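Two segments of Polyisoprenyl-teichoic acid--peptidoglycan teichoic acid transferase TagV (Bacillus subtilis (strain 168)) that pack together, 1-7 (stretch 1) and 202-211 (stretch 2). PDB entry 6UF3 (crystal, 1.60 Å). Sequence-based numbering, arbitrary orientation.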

# COMPACT_ATOMS: atom_id res chain seq x y z
N MET A 1 -21.75 -7.73 -0.22
CA MET A 1 -20.97 -6.77 -0.98
C MET A 1 -21.29 -6.85 -2.47
O MET A 1 -21.34 -7.93 -3.06
N LYS A 2 -21.49 -5.68 -3.08
CA LYS A 2 -21.77 -5.63 -4.51
C LYS A 2 -20.52 -5.95 -5.31
O LYS A 2 -19.39 -5.66 -4.88
N LYS A 3 -20.71 -6.58 -6.47
CA LYS A 3 -19.61 -6.99 -7.33
C LYS A 3 -19.08 -5.85 -8.21
O LYS A 3 -18.31 -6.11 -9.14
N LYS A 4 -19.48 -4.62 -7.94
CA LYS A 4 -19.00 -3.49 -8.72
C LYS A 4 -17.49 -3.33 -8.54
O LYS A 4 -16.97 -3.57 -7.45
N PRO A 5 -16.76 -2.96 -9.59
CA PRO A 5 -15.32 -2.68 -9.42
C PRO A 5 -15.10 -1.58 -8.39
O PRO A 5 -15.88 -0.64 -8.28
N PHE A 6 -14.01 -1.72 -7.64
CA PHE A 6 -13.72 -0.72 -6.60
C PHE A 6 -12.23 -0.71 -6.30
O PHE A 6 -11.48 -1.61 -6.66
N SER A 7 -11.78 0.34 -5.61
CA SER A 7 -10.37 0.50 -5.30
C SER A 7 -10.14 0.55 -3.79
O SER A 7 -11.03 0.89 -3.01
N THR A 202 -17.72 -8.56 6.77
CA THR A 202 -18.51 -9.26 5.75
C THR A 202 -17.98 -8.97 4.35
O THR A 202 -17.94 -9.86 3.50
N GLU A 203 -17.55 -7.73 4.09
CA GLU A 203 -16.98 -7.42 2.79
C GLU A 203 -15.68 -8.17 2.56
O GLU A 203 -15.41 -8.65 1.46
N GLY A 204 -14.85 -8.27 3.60
CA GLY A 204 -13.60 -8.99 3.47
C GLY A 204 -13.81 -10.48 3.23
O GLY A 204 -13.11 -11.09 2.42
N LEU A 205 -14.78 -11.07 3.93
CA LEU A 205 -15.10 -12.48 3.69
C LEU A 205 -15.64 -12.69 2.28
O LEU A 205 -15.28 -13.67 1.61
N ALA A 206 -16.48 -11.76 1.80
CA ALA A 206 -16.97 -11.87 0.44
C ALA A 206 -15.83 -11.78 -0.57
O ALA A 206 -15.81 -12.52 -1.56
N LEU A 207 -14.88 -10.86 -0.33
CA LEU A 207 -13.75 -10.71 -1.23
C LEU A 207 -12.86 -11.95 -1.22
O LEU A 207 -12.39 -12.39 -2.28
N GLN A 208 -12.62 -12.52 -0.04
CA GLN A 208 -11.85 -13.76 0.04
C GLN A 208 -12.54 -14.86 -0.75
O GLN A 208 -11.88 -15.64 -1.45
N GLN A 209 -13.87 -14.95 -0.65
CA GLN A 209 -14.57 -15.98 -1.39
C GLN A 209 -14.48 -15.75 -2.89
O GLN A 209 -14.31 -16.70 -3.67
N ILE A 210 -14.56 -14.49 -3.33
CA ILE A 210 -14.53 -14.20 -4.76
C ILE A 210 -13.17 -14.53 -5.34
O ILE A 210 -13.06 -15.10 -6.44
N TYR A 211 -12.10 -14.16 -4.64
CA TYR A 211 -10.74 -14.37 -5.11
C TYR A 211 -10.14 -15.67 -4.59
O TYR A 211 -8.92 -15.83 -4.58

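The contact is mainly apolar: no hydrogen bond crosses between the stretches, and together the stretches bury 313 Å² where stretch 1 meets the helix. Stretch 2 supplies that helix, held by its own i to i+4 backbone bonds, such as Leu207 N to Glu203 O at 2.9 Å. These bonds run within the helix, and the contacts across the stretches are van der Waals contacts; stretch 1 brings three side chains to them: Met1, Lys3 and Phe6.

Met1 is the main apolar element and has the largest covered area of any residue here, 106 Å². Its CA-to-CB bond points toward the helix, and chi1 and chi2 are both t, so the chain extends before chi3, in p, turns the terminal methyl. Different atoms along it meet Ala206, Glu203, Leu207 and Ile210. Met1 CB lies 4.2 Å from Ala206 CB, where the short alanine side chain also points toward stretch 1. Further out, Met1 CE comes within 3.7 Å of Leu207 CG and 3.9 Å of Ile210 CD1, so one methyl group touches two branched side chains. Glu203, Ala206, Leu207 and Ile210 recur at the three- and four-residue spacing that places side chains on one helical face.

Leu207 and Ile210 reach this site differently. The CA-to-CB bond of Ile210 points toward stretch 1, with chi1 m and chi2 t; that of Leu207 points sideways, but the same m, t combination brings its end nearer. Leu207 also meets the aromatic residue: Phe6 CZ is 3.6 Å from Leu207 CD1. Phe6, at the start of a strand, points toward the helix with chi1 in p and chi2 at -80°, and the leucine methyl sits at the ring edge, near its plane, rather than over a face. Leu207 therefore links the methionine and phenylalanine contacts.

Two polar residues contribute without pairing across the contact. Lys3 leaves its backbone sideways, with chi1 m and chi2 off-rotamer at -103°, yet its aliphatic portion approaches the helix, Lys3 CD lying 4.0 Å from Ile210 CD1. Glu203, m at chi1 and t at chi2, offers its CB to Met1 SD at 4.0 Å, while OE2 is hydrogen-bonded elsewhere in the structure and OE1 to a residue flanking one of the stretches. Met1 SD also lies 3.9 Å from Glu203 O.

Here one thioether side chain touches four residues of one helical face, its CB against alanine and its CE against leucine and isoleucine.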

# COMPACT_ATOMS: atom_id res chain seq x y z
CB MET A 1 -19.48 -6.98 -0.75
CG MET A 1 -18.61 -5.85 -1.26
SD MET A 1 -16.89 -6.35 -1.31
CE MET A 1 -16.98 -7.71 -2.47
CB LYS A 2 -22.33 -4.26 -4.89
CG LYS A 2 -23.43 -3.81 -3.93
CD LYS A 2 -24.44 -2.90 -4.60
CE LYS A 2 -25.74 -2.86 -3.81
NZ LYS A 2 -26.72 -1.90 -4.39
CB LYS A 3 -20.03 -8.16 -8.22
CG LYS A 3 -20.53 -9.39 -7.46
CD LYS A 3 -19.48 -10.49 -7.40
CE LYS A 3 -20.11 -11.84 -7.05
NZ LYS A 3 -20.85 -11.79 -5.76
CB LYS A 4 -19.75 -2.23 -8.29
CG LYS A 4 -19.43 -0.96 -9.05
CD LYS A 4 -20.32 0.18 -8.57
CE LYS A 4 -19.69 1.53 -8.83
NZ LYS A 4 -19.16 2.15 -7.58
CB PRO A 5 -14.88 -2.22 -10.81
CG PRO A 5 -15.91 -2.77 -11.74
CD PRO A 5 -17.19 -2.78 -10.99
CB PHE A 6 -14.54 -1.00 -5.34
CG PHE A 6 -14.07 -2.18 -4.56
CD1 PHE A 6 -14.43 -3.47 -4.94
CD2 PHE A 6 -13.30 -2.02 -3.42
CE1 PHE A 6 -14.00 -4.57 -4.21
CE2 PHE A 6 -12.87 -3.11 -2.70
CZ PHE A 6 -13.22 -4.39 -3.09
CB SER A 7 -9.83 1.80 -5.93
OG SER A 7 -10.60 2.89 -5.43
CB THR A 202 -19.98 -8.86 5.85
OG1 THR A 202 -20.08 -7.43 5.90
CG2 THR A 202 -20.60 -9.45 7.10
CB GLU A 203 -16.74 -5.91 2.67
CG GLU A 203 -18.00 -5.10 2.66
CD GLU A 203 -17.69 -3.61 2.66
OE1 GLU A 203 -16.73 -3.22 3.36
OE2 GLU A 203 -18.39 -2.85 1.96
CB LEU A 205 -16.11 -12.97 4.73
CG LEU A 205 -15.57 -12.90 6.16
CD1 LEU A 205 -16.60 -13.38 7.16
CD2 LEU A 205 -14.29 -13.69 6.28
CB ALA A 206 -18.01 -10.78 0.17
CB LEU A 207 -12.93 -9.48 -0.85
CG LEU A 207 -13.48 -8.19 -1.40
CD1 LEU A 207 -12.77 -7.03 -0.73
CD2 LEU A 207 -13.28 -8.14 -2.91
CB GLN A 208 -11.66 -14.19 1.49
CG GLN A 208 -10.61 -15.28 1.69
CD GLN A 208 -11.09 -16.66 1.28
OE1 GLN A 208 -12.29 -16.95 1.31
NE2 GLN A 208 -10.16 -17.53 0.88
CB GLN A 209 -16.03 -16.06 -0.94
CG GLN A 209 -16.76 -17.28 -1.48
CD GLN A 209 -17.27 -17.06 -2.89
OE1 GLN A 209 -17.57 -15.92 -3.27
NE2 GLN A 209 -17.39 -18.14 -3.67
CB ILE A 210 -14.91 -12.73 -5.01
CG1 ILE A 210 -16.40 -12.50 -4.72
CG2 ILE A 210 -14.57 -12.33 -6.45
CD1 ILE A 210 -16.75 -11.03 -4.55
CB TYR A 211 -9.89 -13.16 -4.73
CG TYR A 211 -10.24 -11.96 -5.59
CD1 TYR A 211 -9.66 -11.79 -6.84
CD2 TYR A 211 -11.18 -11.02 -5.17
CE1 TYR A 211 -9.99 -10.71 -7.65
CE2 TYR A 211 -11.51 -9.92 -5.96
CZ TYR A 211 -10.90 -9.78 -7.20
OH TYR A 211 -11.21 -8.71 -8.02